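Local coordinates for putative major capsid protein (Cafeteriavirus-dependent mavirus, PDB 6G44), which is a double jelly-roll protein that self-assembles into the capsid of this marine virophage, probably by way of trimeric capsomers, at residues S301-T306 with N317-T322; L321-M326 with L470-I475; V337-E342 with A466-E471; Q352-I357 with F456-A461. One frame throughout, in Å; residues are numbered along the deposited sequence. Where two conformers were deposited one is given.

Interaction 1. Residues S301-T306 with N317-T322. With SO4 (sulfate ion), chain B.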
loop_
_atom_site.group_PDB
_atom_site.type_symbol
_atom_site.label_atom_id
_atom_site.label_comp_id
_atom_site.label_asym_id
_atom_site.label_seq_id
_atom_site.Cartn_x
_atom_site.Cartn_y
_atom_site.Cartn_z
ATOM N N SER C 301 -14.354 -24.003 28.497
ATOM C CA SER C 301 -14.252 -25.442 28.731
ATOM C C SER C 301 -12.793 -25.866 28.659
ATOM O O SER C 301 -11.920 -25.149 28.127
ATOM C CB SER C 301 -15.083 -26.236 27.735
ATOM O OG SER C 301 -14.511 -26.191 26.426
ATOM N N MET C 302 -12.533 -27.043 29.222
ATOM C CA MET C 302 -11.268 -27.714 29.043
ATOM C C MET C 302 -11.385 -28.461 27.730
ATOM O O MET C 302 -12.203 -29.362 27.601
ATOM C CB MET C 302 -10.999 -28.704 30.203
ATOM C CG MET C 302 -9.679 -29.473 30.091
ATOM S SD MET C 302 -8.252 -28.375 30.117
ATOM C CE MET C 302 -6.887 -29.527 30.119
ATOM N N CYS C 303 -10.547 -28.077 26.762
ATOM C CA CYS C 303 -10.551 -28.668 25.433
ATOM C C CYS C 303 -9.414 -29.671 25.296
ATOM O O CYS C 303 -8.248 -29.294 25.383
ATOM C CB CYS C 303 -10.403 -27.550 24.383
ATOM S SG CYS C 303 -11.869 -26.507 24.268
ATOM N N LEU C 304 -9.767 -30.950 25.095
ATOM C CA LEU C 304 -8.791 -32.047 25.013
ATOM C C LEU C 304 -8.690 -32.487 23.583
ATOM O O LEU C 304 -9.710 -32.791 22.964
ATOM C CB LEU C 304 -9.260 -33.261 25.851
ATOM C CG LEU C 304 -9.509 -33.060 27.346
ATOM C CD1 LEU C 304 -9.910 -34.396 27.973
ATOM C CD2 LEU C 304 -8.297 -32.480 28.044
ATOM N N ASN C 305 -7.470 -32.526 23.057
ATOM C CA ASN C 305 -7.232 -33.109 21.736
ATOM C C ASN C 305 -6.786 -34.559 21.848
ATOM O O ASN C 305 -5.970 -34.899 22.704
ATOM C CB ASN C 305 -6.213 -32.274 20.969
ATOM C CG ASN C 305 -6.809 -30.957 20.481
ATOM O OD1 ASN C 305 -8.026 -30.789 20.422
ATOM N ND2 ASN C 305 -5.940 -30.028 20.118
ATOM N N THR C 306 -7.349 -35.376 20.968
ATOM C CA THR C 306 -7.011 -36.788 20.820
ATOM C C THR C 306 -6.345 -37.112 19.487
ATOM O O THR C 306 -5.796 -38.201 19.338
ATOM C CB THR C 306 -8.276 -37.641 20.957
ATOM O OG1 THR C 306 -9.157 -37.374 19.866
ATOM C CG2 THR C 306 -8.976 -37.353 22.284
ATOM N N ASN C 317 -9.812 -32.353 16.295
ATOM C CA ASN C 317 -10.982 -32.393 17.176
ATOM C C ASN C 317 -11.788 -31.105 17.046
ATOM O O ASN C 317 -11.208 -30.029 17.079
ATOM C CB ASN C 317 -10.578 -32.580 18.622
ATOM C CG ASN C 317 -9.890 -33.905 18.868
ATOM O OD1 ASN C 317 -8.666 -34.017 18.821
ATOM N ND2 ASN C 317 -10.698 -34.935 19.122
ATOM N N LYS C 318 -13.099 -31.231 16.868
ATOM C CA LYS C 318 -13.993 -30.094 16.691
ATOM C C LYS C 318 -14.637 -29.814 18.025
ATOM O O LYS C 318 -15.571 -30.526 18.416
ATOM C CB LYS C 318 -15.056 -30.381 15.627
ATOM C CG LYS C 318 -14.485 -30.750 14.263
ATOM C CD LYS C 318 -15.580 -30.910 13.213
ATOM C CE LYS C 318 -15.315 -32.014 12.210
ATOM N NZ LYS C 318 -14.105 -31.819 11.359
ATOM N N HIS C 319 -14.119 -28.816 18.732
ATOM C CA HIS C 319 -14.628 -28.383 20.032
ATOM C C HIS C 319 -15.785 -27.424 19.845
ATOM O O HIS C 319 -15.799 -26.640 18.904
ATOM C CB HIS C 319 -13.528 -27.695 20.812
ATOM C CG HIS C 319 -12.361 -28.580 21.071
ATOM N ND1 HIS C 319 -12.444 -29.653 21.933
ATOM C CD2 HIS C 319 -11.113 -28.596 20.550
ATOM C CE1 HIS C 319 -11.277 -30.273 21.952
ATOM N NE2 HIS C 319 -10.453 -29.660 21.117
ATOM N N ILE C 320 -16.785 -27.516 20.714
ATOM C CA ILE C 320 -17.953 -26.639 20.650
ATOM C C ILE C 320 -18.142 -25.921 21.965
ATOM O O ILE C 320 -18.068 -26.523 23.056
ATOM C CB ILE C 320 -19.238 -27.430 20.287
ATOM C CG1 ILE C 320 -19.042 -28.201 18.971
ATOM C CG2 ILE C 320 -20.447 -26.501 20.223
ATOM C CD1 ILE C 320 -20.126 -29.205 18.615
ATOM N N LEU C 321 -18.430 -24.632 21.877
ATOM C CA LEU C 321 -18.821 -23.851 23.047
ATOM C C LEU C 321 -20.042 -23.049 22.651
ATOM O O LEU C 321 -20.133 -22.537 21.527
ATOM C CB LEU C 321 -17.697 -22.924 23.510
ATOM C CG LEU C 321 -16.524 -23.517 24.287
ATOM C CD1 LEU C 321 -15.387 -22.519 24.470
ATOM C CD2 LEU C 321 -17.024 -23.997 25.652
ATOM N N THR C 322 -20.990 -22.932 23.587
ATOM C CA THR C 322 -22.195 -22.160 23.381
ATOM C C THR C 322 -22.426 -21.237 24.571
ATOM O O THR C 322 -22.494 -21.704 25.716
ATOM C CB THR C 322 -23.434 -23.076 23.217
ATOM O OG1 THR C 322 -23.204 -24.037 22.171
ATOM C CG2 THR C 322 -24.662 -22.274 22.878
HETATM S S SO4 B . -14.110 -34.904 17.449
HETATM O O1 SO4 B . -13.304 -36.041 16.958
HETATM O O2 SO4 B . -15.479 -35.322 17.824
HETATM O O3 SO4 B . -13.461 -34.409 18.682
HETATM O O4 SO4 B . -14.219 -33.880 16.363
HETATM O O HOH W 1 -15.967 -27.275 24.470
HETATM O O HOH W 2 -8.811 -29.135 18.070
#
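The imidazole of His319 lies with one face against Cys303 and its edge turned to the backbone and amide of the next two residues. Cys303 CB stands almost exactly over the ring, 3.7 Å from the centroid of His319, a CH-pi contact; Cys303 SG sits over the same face, nearer the CG-ND1 side. At the ring edge, His319 CE1 comes within 3.1 Å of Leu304 O. His319 NE2 donates a hydrogen bond of 2.8 Å to Asn305 OD1, nearly straight at 165° and in the planes of both groups, so the proton is on NE2 and the ring rotation is fixed. The Asn305 amide is held at its other end too, since its ND2 reaches the carbonyls of Thr458 and Glu460.

Residues 301-305 and 319-322 belong to different sheets of the second jelly roll and run antiparallel, their axes 8.6 Å apart; side chains and waters, not backbone pairing, fill the gap.

The amides of Asn305 and Asn317 slide past each other with planes only 9° apart. Asn317 then grips Thr306 twice: its OD1 accepts from Thr306 N at 2.9 Å, the donor standing above the carbonyl plane, while its ND2 donates a hydrogen bond of 3.0 Å to Thr306 OG1. A sulfate, probably from the crystallisation liquor, takes hydrogen bonds from Asn317 ND2 and Lys318 N. One water donates to both Asn305 OD1 and Asn317 O. At the far end Ser301 OG rests 3.4 Å from Leu321 CD2, and another water joins that hydroxyl to Ile320 O.

Interaction 2. Residues L321-M326 with L470-I475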
loop_
_atom_site.group_PDB
_atom_site.type_symbol
_atom_site.label_atom_id
_atom_site.label_comp_id
_atom_site.label_asym_id
_atom_site.label_seq_id
_atom_site.Cartn_x
_atom_site.Cartn_y
_atom_site.Cartn_z
ATOM N N LEU C 321 -18.430 -24.632 21.877
ATOM C CA LEU C 321 -18.821 -23.851 23.047
ATOM C C LEU C 321 -20.042 -23.049 22.651
ATOM O O LEU C 321 -20.133 -22.537 21.527
ATOM C CB LEU C 321 -17.697 -22.924 23.510
ATOM C CG LEU C 321 -16.524 -23.517 24.287
ATOM C CD1 LEU C 321 -15.387 -22.519 24.470
ATOM C CD2 LEU C 321 -17.024 -23.997 25.652
ATOM N N THR C 322 -20.990 -22.932 23.587
ATOM C CA THR C 322 -22.195 -22.160 23.381
ATOM C C THR C 322 -22.426 -21.237 24.571
ATOM O O THR C 322 -22.494 -21.704 25.716
ATOM C CB THR C 322 -23.434 -23.076 23.217
ATOM O OG1 THR C 322 -23.204 -24.037 22.171
ATOM C CG2 THR C 322 -24.662 -22.274 22.878
ATOM N N THR C 323 -22.588 -19.937 24.312
ATOM C CA THR C 323 -22.857 -18.996 25.393
ATOM C C THR C 323 -24.194 -19.324 26.039
ATOM O O THR C 323 -25.063 -19.933 25.434
ATOM C CB THR C 323 -22.940 -17.525 24.921
ATOM O OG1 THR C 323 -24.063 -17.343 24.056
ATOM C CG2 THR C 323 -21.644 -17.085 24.225
ATOM N N HIS C 324 -24.354 -18.875 27.276
ATOM C CA HIS C 324 -25.678 -18.768 27.853
ATOM C C HIS C 324 -26.431 -17.698 27.059
ATOM O O HIS C 324 -25.823 -16.945 26.261
ATOM C CB HIS C 324 -25.574 -18.392 29.326
ATOM C CG HIS C 324 -24.848 -19.410 30.151
ATOM N ND1 HIS C 324 -25.225 -20.735 30.189
ATOM C CD2 HIS C 324 -23.752 -19.308 30.939
ATOM C CE1 HIS C 324 -24.402 -21.403 30.982
ATOM N NE2 HIS C 324 -23.500 -20.559 31.450
ATOM N N SER C 325 -27.745 -17.610 27.225
ATOM C CA SER C 325 -28.519 -16.566 26.561
ATOM C C SER C 325 -28.053 -15.215 27.064
ATOM O O SER C 325 -27.863 -15.027 28.265
ATOM C CB SER C 325 -30.036 -16.765 26.780
ATOM O OG SER C 325 -30.788 -15.804 26.066
ATOM N N MET C 326 -27.796 -14.301 26.135
ATOM C CA MET C 326 -27.348 -12.950 26.436
ATOM C C MET C 326 -28.499 -11.985 26.190
ATOM O O MET C 326 -28.969 -11.832 25.046
ATOM C CB MET C 326 -26.148 -12.580 25.547
ATOM C CG MET C 326 -24.943 -13.472 25.793
ATOM S SD MET C 326 -23.596 -13.179 24.617
ATOM C CE MET C 326 -24.208 -13.940 23.118
ATOM N N LEU C 470 -14.794 -18.833 24.947
ATOM C CA LEU C 470 -15.608 -18.158 23.916
ATOM C C LEU C 470 -16.054 -16.820 24.487
ATOM O O LEU C 470 -16.629 -16.769 25.576
ATOM C CB LEU C 470 -16.819 -19.014 23.528
ATOM C CG LEU C 470 -17.927 -18.348 22.717
ATOM C CD1 LEU C 470 -17.422 -17.768 21.390
ATOM C CD2 LEU C 470 -19.093 -19.274 22.454
ATOM N N GLU C 471 -15.781 -15.726 23.779
ATOM C CA GLU C 471 -16.203 -14.395 24.182
ATOM C C GLU C 471 -16.975 -13.768 23.037
ATOM O O GLU C 471 -16.571 -13.891 21.862
ATOM C CB GLU C 471 -15.011 -13.512 24.509
ATOM C CG GLU C 471 -14.229 -13.930 25.755
ATOM C CD GLU C 471 -13.065 -12.988 26.037
ATOM O OE1 GLU C 471 -12.150 -12.959 25.185
ATOM O OE2 GLU C 471 -13.061 -12.276 27.086
ATOM N N VAL C 472 -18.081 -13.114 23.371
ATOM C CA VAL C 472 -18.903 -12.365 22.423
ATOM C C VAL C 472 -18.914 -10.930 22.907
ATOM O O VAL C 472 -19.347 -10.649 24.030
ATOM C CB VAL C 472 -20.333 -12.922 22.298
ATOM C CG1 VAL C 472 -21.142 -12.116 21.285
ATOM C CG2 VAL C 472 -20.249 -14.395 21.930
ATOM N N PHE C 473 -18.392 -10.033 22.070
ATOM C CA PHE C 473 -18.361 -8.614 22.383
ATOM C C PHE C 473 -19.392 -7.879 21.569
ATOM O O PHE C 473 -19.686 -8.276 20.444
ATOM C CB PHE C 473 -17.008 -8.010 22.050
ATOM C CG PHE C 473 -15.884 -8.586 22.840
ATOM C CD1 PHE C 473 -15.197 -9.693 22.372
ATOM C CD2 PHE C 473 -15.509 -8.031 24.055
ATOM C CE1 PHE C 473 -14.137 -10.238 23.084
ATOM C CE2 PHE C 473 -14.456 -8.603 24.790
ATOM C CZ PHE C 473 -13.777 -9.694 24.290
ATOM N N SER C 474 -19.962 -6.820 22.138
ATOM C CA SER C 474 -20.788 -5.877 21.372
ATOM C C SER C 474 -20.013 -4.601 21.145
ATOM O O SER C 474 -19.246 -4.183 22.007
ATOM C CB SER C 474 -22.091 -5.540 22.067
ATOM O OG SER C 474 -21.835 -4.978 23.325
ATOM N N ILE C 475 -20.271 -3.970 19.998
ATOM C CA ILE C 475 -19.759 -2.652 19.699
ATOM C C ILE C 475 -20.987 -1.808 19.468
ATOM O O ILE C 475 -21.717 -2.026 18.499
ATOM C CB ILE C 475 -18.824 -2.639 18.471
ATOM C CG1 ILE C 475 -17.640 -3.589 18.725
ATOM C CG2 ILE C 475 -18.332 -1.219 18.214
ATOM C CD1 ILE C 475 -17.630 -4.851 17.912
#
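This buried contact lies inside the beta sandwich of the second jelly roll, where residues 321-326, bonded through their backbone to strand 448-457 of one sheet, face residues 470-475 of strand 464-482 in the other. Apolar side chains make the contact across the gap, one methyl also resting on a carbonyl oxygen, and the two backbones do not pair.

Aliphatic branches make the first group. Leu321 and Leu470 slide past each other in opposite directions: Leu321 CD1 lies 3.9 Å from Leu470 CB, and the two CB atoms are only slightly farther apart. With its CG anti to the backbone N (chi1 167°), Leu470 sends CD2 along the opposing chain, where it meets Leu321 O at 3.5 Å and then Thr323 CG2 at 3.8 Å. The Thr323 methyl is wedged between two strand residues, since it also touches Val472 CG2, and it crosses both side chains at about a right angle.

The polar part of the contact is the Thr323 hydroxyl. Its OG1 occupies the crowded position between the backbone N and the carbonyl carbon (chi1 65°), which turns CG2 to the opposing sheet and leaves the hydroxyl on its own side. There OG1 donates a hydrogen bond of 2.8 Å to His324 O, from above the carbonyl plane, and accepts from Val452 N, so this buried oxygen is satisfied within its own layer.

The thioether of Met326 forms the last group. Its chain runs straight through chi2 and bends at chi3 (-74°), crossing Val472 obliquely. Met326 SD lies 4.0 Å from Val472 CB, and the terminal methyl CE reaches Val472 CG1 at the same distance, 4.0 Å.

Interaction 3. Residues V337-E342 with A466-E471; sequences VMVSQE and AHYKLE. With SO4 (sulfate ion), chain D.
Tyr468 begins at a CB that touches Val339 CG1 at 3.9 Å, the two side chains crossing at about a right angle. Its CG is anti to the carbonyl carbon (chi1 -77°), and the ring runs obliquely alongside residues 339-341: CD2 lies 3.6 Å from Ser340 O, and CE2 reaches Gln341 CA at 3.5 Å and touches Gln341 CB. At the tip, Tyr468 OH hydrogen-bonds Glu460 OE2, which also accepts from Gln341 NE2.

The backbones form a regular antiparallel pair. Met338 with Glu471 and Ser340 with Lys469 are hydrogen-bonded pairs; the bond from Glu471 N to Met338 O, 2.9 Å, runs nearly along the C=O axis. Glu342 N extends the pairing to His467 O. Val337 CG1 packs 3.6 Å from Leu470 CD1. Ser340, Lys469 and Glu471 make the face opposite Tyr468 largely polar, with Met338 among them; a water joins Ser340 OG to Glu471 OE1. Just past the strand end, Glu342 lies across Lys469, OE1 to NZ making a long salt bridge of 4.0 Å. Near the start of segment 466-471, His467 ND1 gives a very short bond of 2.5 Å to O2 of a sulfate, probably from the crystallisation liquor.

Strand 464-482 lies here between strands 286-305 and 334-341 in one sheet of a jelly-roll sandwich. Tyr468, Val339 and Leu470 turn to its interior, facing strand 448-457 of the other sheet, while Met338 and Ser340 meet helix 123-130, Ser340 OG bonding Lys128.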
loop_
_atom_site.group_PDB
_atom_site.type_symbol
_atom_site.label_atom_id
_atom_site.label_comp_id
_atom_site.label_asym_id
_atom_site.label_seq_id
_atom_site.Cartn_x
_atom_site.Cartn_y
_atom_site.Cartn_z
ATOM N N VAL C 337 -16.793 -12.200 17.759
ATOM C CA VAL C 337 -16.690 -13.518 18.384
ATOM C C VAL C 337 -15.245 -13.970 18.311
ATOM O O VAL C 337 -14.626 -13.934 17.232
ATOM C CB VAL C 337 -17.581 -14.540 17.652
ATOM C CG1 VAL C 337 -17.500 -15.907 18.333
ATOM C CG2 VAL C 337 -19.008 -14.054 17.596
ATOM N N MET C 338 -14.702 -14.423 19.438
ATOM C CA MET C 338 -13.363 -14.979 19.454
ATOM C C MET C 338 -13.291 -16.038 20.534
ATOM O O MET C 338 -14.007 -15.937 21.531
ATOM C CB MET C 338 -12.305 -13.876 19.619
ATOM C CG MET C 338 -11.994 -13.323 20.973
ATOM S SD MET C 338 -10.539 -12.201 20.892
ATOM C CE MET C 338 -11.325 -10.723 20.342
ATOM N N VAL C 339 -12.436 -17.026 20.334
ATOM C CA VAL C 339 -12.199 -18.091 21.303
ATOM C C VAL C 339 -10.731 -18.029 21.689
ATOM O O VAL C 339 -9.874 -18.307 20.859
ATOM C CB VAL C 339 -12.576 -19.449 20.707
ATOM C CG1 VAL C 339 -12.275 -20.570 21.716
ATOM C CG2 VAL C 339 -14.037 -19.490 20.293
ATOM N N SER C 340 -10.427 -17.658 22.941
ATOM C CA SER C 340 -9.064 -17.358 23.385
ATOM C C SER C 340 -8.508 -18.482 24.249
ATOM O O SER C 340 -9.242 -19.042 25.076
ATOM C CB SER C 340 -9.016 -16.040 24.185
ATOM O OG SER C 340 -9.199 -14.901 23.351
ATOM N N GLN C 341 -7.222 -18.788 24.077
ATOM C CA GLN C 341 -6.519 -19.683 25.001
ATOM C C GLN C 341 -6.448 -18.932 26.325
ATOM O O GLN C 341 -5.940 -17.809 26.388
ATOM C CB GLN C 341 -5.128 -19.975 24.446
ATOM C CG GLN C 341 -4.284 -20.907 25.301
ATOM C CD GLN C 341 -2.901 -21.018 24.729
ATOM O OE1 GLN C 341 -2.114 -20.072 24.807
ATOM N NE2 GLN C 341 -2.622 -22.144 24.074
ATOM N N GLU C 342 -6.984 -19.514 27.400
ATOM C CA GLU C 342 -7.064 -18.779 28.668
ATOM C C GLU C 342 -5.703 -18.517 29.312
ATOM O O GLU C 342 -5.485 -17.434 29.850
ATOM C CB GLU C 342 -8.032 -19.462 29.648
ATOM C CG GLU C 342 -9.479 -19.134 29.316
ATOM C CD GLU C 342 -10.488 -19.692 30.304
ATOM O OE1 GLU C 342 -10.921 -18.965 31.213
ATOM O OE2 GLU C 342 -10.879 -20.856 30.151
ATOM N N ALA C 466 -6.205 -27.837 27.102
ATOM C CA ALA C 466 -6.062 -26.532 27.718
ATOM C C ALA C 466 -7.415 -25.863 27.722
ATOM O O ALA C 466 -8.300 -26.263 26.986
ATOM C CB ALA C 466 -5.070 -25.677 26.976
ATOM N N HIS C 467 -7.583 -24.888 28.603
ATOM C CA HIS C 467 -8.834 -24.162 28.710
ATOM C C HIS C 467 -8.940 -23.076 27.642
ATOM O O HIS C 467 -7.988 -22.316 27.465
ATOM C CB HIS C 467 -8.984 -23.509 30.091
ATOM C CG HIS C 467 -9.421 -24.455 31.164
ATOM N ND1 HIS C 467 -8.528 -25.127 31.968
ATOM C CD2 HIS C 467 -10.655 -24.841 31.564
ATOM C CE1 HIS C 467 -9.195 -25.887 32.821
ATOM N NE2 HIS C 467 -10.485 -25.725 32.607
ATOM N N TYR C 468 -10.105 -23.021 26.990
ATOM C CA TYR C 468 -10.450 -21.998 25.981
ATOM C C TYR C 468 -11.734 -21.302 26.376
ATOM O O TYR C 468 -12.653 -21.927 26.931
ATOM C CB TYR C 468 -10.581 -22.597 24.550
ATOM C CG TYR C 468 -9.209 -22.857 23.970
ATOM C CD1 TYR C 468 -8.478 -23.964 24.365
ATOM C CD2 TYR C 468 -8.598 -21.944 23.104
ATOM C CE1 TYR C 468 -7.189 -24.178 23.909
ATOM C CE2 TYR C 468 -7.313 -22.153 22.632
ATOM C CZ TYR C 468 -6.615 -23.268 23.047
ATOM O OH TYR C 468 -5.355 -23.426 22.588
ATOM N N LYS C 469 -11.788 -20.001 26.090
ATOM C CA LYS C 469 -12.922 -19.163 26.443
ATOM C C LYS C 469 -13.531 -18.534 25.189
ATOM O O LYS C 469 -12.868 -17.779 24.480
ATOM C CB LYS C 469 -12.497 -18.081 27.416
ATOM C CG LYS C 469 -13.611 -17.168 27.872
ATOM C CD LYS C 469 -13.097 -16.025 28.737
ATOM C CE LYS C 469 -12.780 -16.478 30.144
ATOM N NZ LYS C 469 -12.518 -15.320 31.039
ATOM N N LEU C 470 -14.794 -18.833 24.947
ATOM C CA LEU C 470 -15.608 -18.158 23.916
ATOM C C LEU C 470 -16.054 -16.820 24.487
ATOM O O LEU C 470 -16.629 -16.769 25.576
ATOM C CB LEU C 470 -16.819 -19.014 23.528
ATOM C CG LEU C 470 -17.927 -18.348 22.717
ATOM C CD1 LEU C 470 -17.422 -17.768 21.390
ATOM C CD2 LEU C 470 -19.093 -19.274 22.454
ATOM N N GLU C 471 -15.781 -15.726 23.779
ATOM C CA GLU C 471 -16.203 -14.395 24.182
ATOM C C GLU C 471 -16.975 -13.768 23.037
ATOM O O GLU C 471 -16.571 -13.891 21.862
ATOM C CB GLU C 471 -15.011 -13.512 24.509
ATOM C CG GLU C 471 -14.229 -13.930 25.755
ATOM C CD GLU C 471 -13.065 -12.988 26.037
ATOM O OE1 GLU C 471 -12.150 -12.959 25.185
ATOM O OE2 GLU C 471 -13.061 -12.276 27.086
HETATM S S SO4 D . -5.276 -24.148 31.493
HETATM O O1 SO4 D . -5.159 -24.763 30.174
HETATM O O2 SO4 D . -6.069 -25.012 32.398
HETATM O O3 SO4 D . -5.963 -22.828 31.399
HETATM O O4 SO4 D . -3.907 -23.944 32.016
HETATM O O HOH W 3 -11.912 -14.824 23.665
#

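Interaction 4. Residues Q352-I357 with F456-A461; sequences QLAGII and FVTPEA
Residues 352-357 and 456-459 run roughly antiparallel, their end-to-end directions 139° apart. Gly355 and Val457 form a hydrogen-bonded pair with two bonds in the carbonyl planes: Gly355 N to Val457 O at 3.0 Å and Val457 N to Gly355 O at 2.9 Å. Ile356 and Phe456, the adjoining non-hydrogen-bonded pair, come within 4.2 Å between their CA atoms.

Phe456 has CG in the crowded position between backbone N and carbonyl carbon (chi1 59°), which leads the ring away from the partner segment; Ala354 CB touches it obliquely, 3.5 Å from CD2. On the other face of the sheet Val457 CG2 lies over Gly355, 3.6 Å from Gly355 O. Gln352 and Pro459 meet tip to tip, Gln352 OE1 standing 3.6 Å from Pro459 CG. The amide of Gln352 is held at both ends: NE2 donates to a lone pair of Leu353 O, and OE1 accepts from Asn152.

Backbone bonds tie Gln352 and Ala354 to Gln341 and Val339 before Gly355 joins the opposing sheet. Phe456 packs in the interior on Val339 of the facing sheet and on Leu321 of its own. This passage of the chain is a crossing between the two sheets of a jelly-roll sandwich.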
loop_
_atom_site.group_PDB
_atom_site.type_symbol
_atom_site.label_atom_id
_atom_site.label_comp_id
_atom_site.label_asym_id
_atom_site.label_seq_id
_atom_site.Cartn_x
_atom_site.Cartn_y
_atom_site.Cartn_z
ATOM N N GLN C 352 -2.657 -16.627 21.514
ATOM C CA GLN C 352 -3.286 -17.738 20.826
ATOM C C GLN C 352 -4.806 -17.677 20.913
ATOM O O GLN C 352 -5.389 -17.593 22.008
ATOM C CB GLN C 352 -2.818 -19.041 21.450
ATOM C CG GLN C 352 -3.361 -20.283 20.774
ATOM C CD GLN C 352 -2.666 -20.532 19.457
ATOM O OE1 GLN C 352 -1.513 -20.983 19.442
ATOM N NE2 GLN C 352 -3.323 -20.202 18.360
ATOM N N LEU C 353 -5.438 -17.733 19.752
ATOM C CA LEU C 353 -6.863 -17.910 19.613
ATOM C C LEU C 353 -7.078 -19.253 18.936
ATOM O O LEU C 353 -6.155 -19.828 18.353
ATOM C CB LEU C 353 -7.484 -16.810 18.758
ATOM C CG LEU C 353 -7.149 -15.368 19.139
ATOM C CD1 LEU C 353 -7.725 -14.391 18.115
ATOM C CD2 LEU C 353 -7.668 -15.002 20.530
ATOM N N ALA C 354 -8.279 -19.785 19.095
ATOM C CA ALA C 354 -8.673 -20.977 18.367
ATOM C C ALA C 354 -9.045 -20.634 16.917
ATOM O O ALA C 354 -9.398 -19.480 16.615
ATOM C CB ALA C 354 -9.847 -21.675 19.063
ATOM N N GLY C 355 -9.000 -21.649 16.047
ATOM C CA GLY C 355 -9.484 -21.498 14.661
ATOM C C GLY C 355 -10.964 -21.821 14.642
ATOM O O GLY C 355 -11.336 -22.981 14.876
ATOM N N ILE C 356 -11.816 -20.838 14.373
ATOM C CA ILE C 356 -13.255 -21.075 14.362
ATOM C C ILE C 356 -13.638 -21.611 12.975
ATOM O O ILE C 356 -13.395 -20.963 11.962
ATOM C CB ILE C 356 -14.060 -19.812 14.710
ATOM C CG1 ILE C 356 -13.681 -19.331 16.118
ATOM C CG2 ILE C 356 -15.568 -20.079 14.582
ATOM C CD1 ILE C 356 -14.286 -18.017 16.513
ATOM N N ILE C 357 -14.282 -22.775 12.963
ATOM C CA ILE C 357 -14.685 -23.457 11.725
ATOM C C ILE C 357 -16.198 -23.466 11.530
ATOM O O ILE C 357 -16.666 -23.796 10.440
ATOM C CB ILE C 357 -14.128 -24.911 11.656
ATOM C CG1 ILE C 357 -14.715 -25.787 12.760
ATOM C CG2 ILE C 357 -12.596 -24.905 11.716
ATOM C CD1 ILE C 357 -14.445 -27.268 12.553
ATOM N N PHE C 456 -14.669 -25.013 16.896
ATOM C CA PHE C 456 -13.299 -24.546 16.732
ATOM C C PHE C 456 -12.278 -25.623 16.957
ATOM O O PHE C 456 -12.537 -26.637 17.621
ATOM C CB PHE C 456 -13.024 -23.352 17.658
ATOM C CG PHE C 456 -13.234 -23.658 19.121
ATOM C CD1 PHE C 456 -14.499 -23.518 19.690
ATOM C CD2 PHE C 456 -12.188 -24.096 19.913
ATOM C CE1 PHE C 456 -14.686 -23.799 21.048
ATOM C CE2 PHE C 456 -12.367 -24.365 21.265
ATOM C CZ PHE C 456 -13.631 -24.236 21.810
ATOM N N VAL C 457 -11.098 -25.375 16.410
ATOM C CA VAL C 457 -9.945 -26.261 16.578
ATOM C C VAL C 457 -8.834 -25.552 17.364
ATOM O O VAL C 457 -8.654 -24.324 17.276
ATOM C CB VAL C 457 -9.399 -26.768 15.224
ATOM C CG1 VAL C 457 -10.423 -27.633 14.510
ATOM C CG2 VAL C 457 -8.951 -25.620 14.315
ATOM N N THR C 458 -8.082 -26.346 18.124
ATOM C CA THR C 458 -7.073 -25.833 19.043
ATOM C C THR C 458 -5.718 -26.475 18.749
ATOM O O THR C 458 -5.652 -27.590 18.199
ATOM C CB THR C 458 -7.478 -26.138 20.490
ATOM O OG1 THR C 458 -7.673 -27.547 20.603
ATOM C CG2 THR C 458 -8.770 -25.418 20.870
ATOM N N PRO C 459 -4.623 -25.793 19.092
ATOM C CA PRO C 459 -3.290 -26.270 18.733
ATOM C C PRO C 459 -2.623 -27.268 19.681
ATOM O O PRO C 459 -1.481 -27.664 19.410
ATOM C CB PRO C 459 -2.496 -24.980 18.681
ATOM C CG PRO C 459 -3.102 -24.163 19.763
ATOM C CD PRO C 459 -4.568 -24.431 19.664
ATOM N N GLU C 460 -3.277 -27.683 20.757
ATOM C CA GLU C 460 -2.616 -28.582 21.708
ATOM C C GLU C 460 -2.362 -29.981 21.125
ATOM O O GLU C 460 -3.108 -30.483 20.292
ATOM C CB GLU C 460 -3.405 -28.681 23.017
ATOM C CG GLU C 460 -3.196 -27.500 23.958
ATOM C CD GLU C 460 -3.883 -26.237 23.487
ATOM O OE1 GLU C 460 -4.943 -26.337 22.851
ATOM O OE2 GLU C 460 -3.369 -25.148 23.790
ATOM N N ALA C 461 -1.273 -30.591 21.602
ATOM C CA ALA C 461 -0.896 -31.931 21.202
ATOM C C ALA C 461 -1.978 -32.949 21.519
ATOM O O ALA C 461 -2.771 -32.789 22.466
ATOM C CB ALA C 461 0.395 -32.335 21.909
#

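Overall arrangement
All four contacts lie in the second jelly roll. Interaction 3 bonds neighbours within one sheet and interaction 4 neighbours within the other, both through backbone pairing; interactions 1 and 2 span the two sheets by side chains. Interactions 2 and 4 are buried, the former without polar bonds across its gap, whereas interactions 1 and 3 reach the surface, where amides, charged groups and sulfates gather. Interactions 1 and 2 share Leu321 on strand 319-328, and 2 and 3 share Leu470 on strand 464-482. Phe456 of interaction 4 touches Leu321, Cys303, Val339 and Tyr468, joining all four, while Glu460 binds Asn305 and Tyr468.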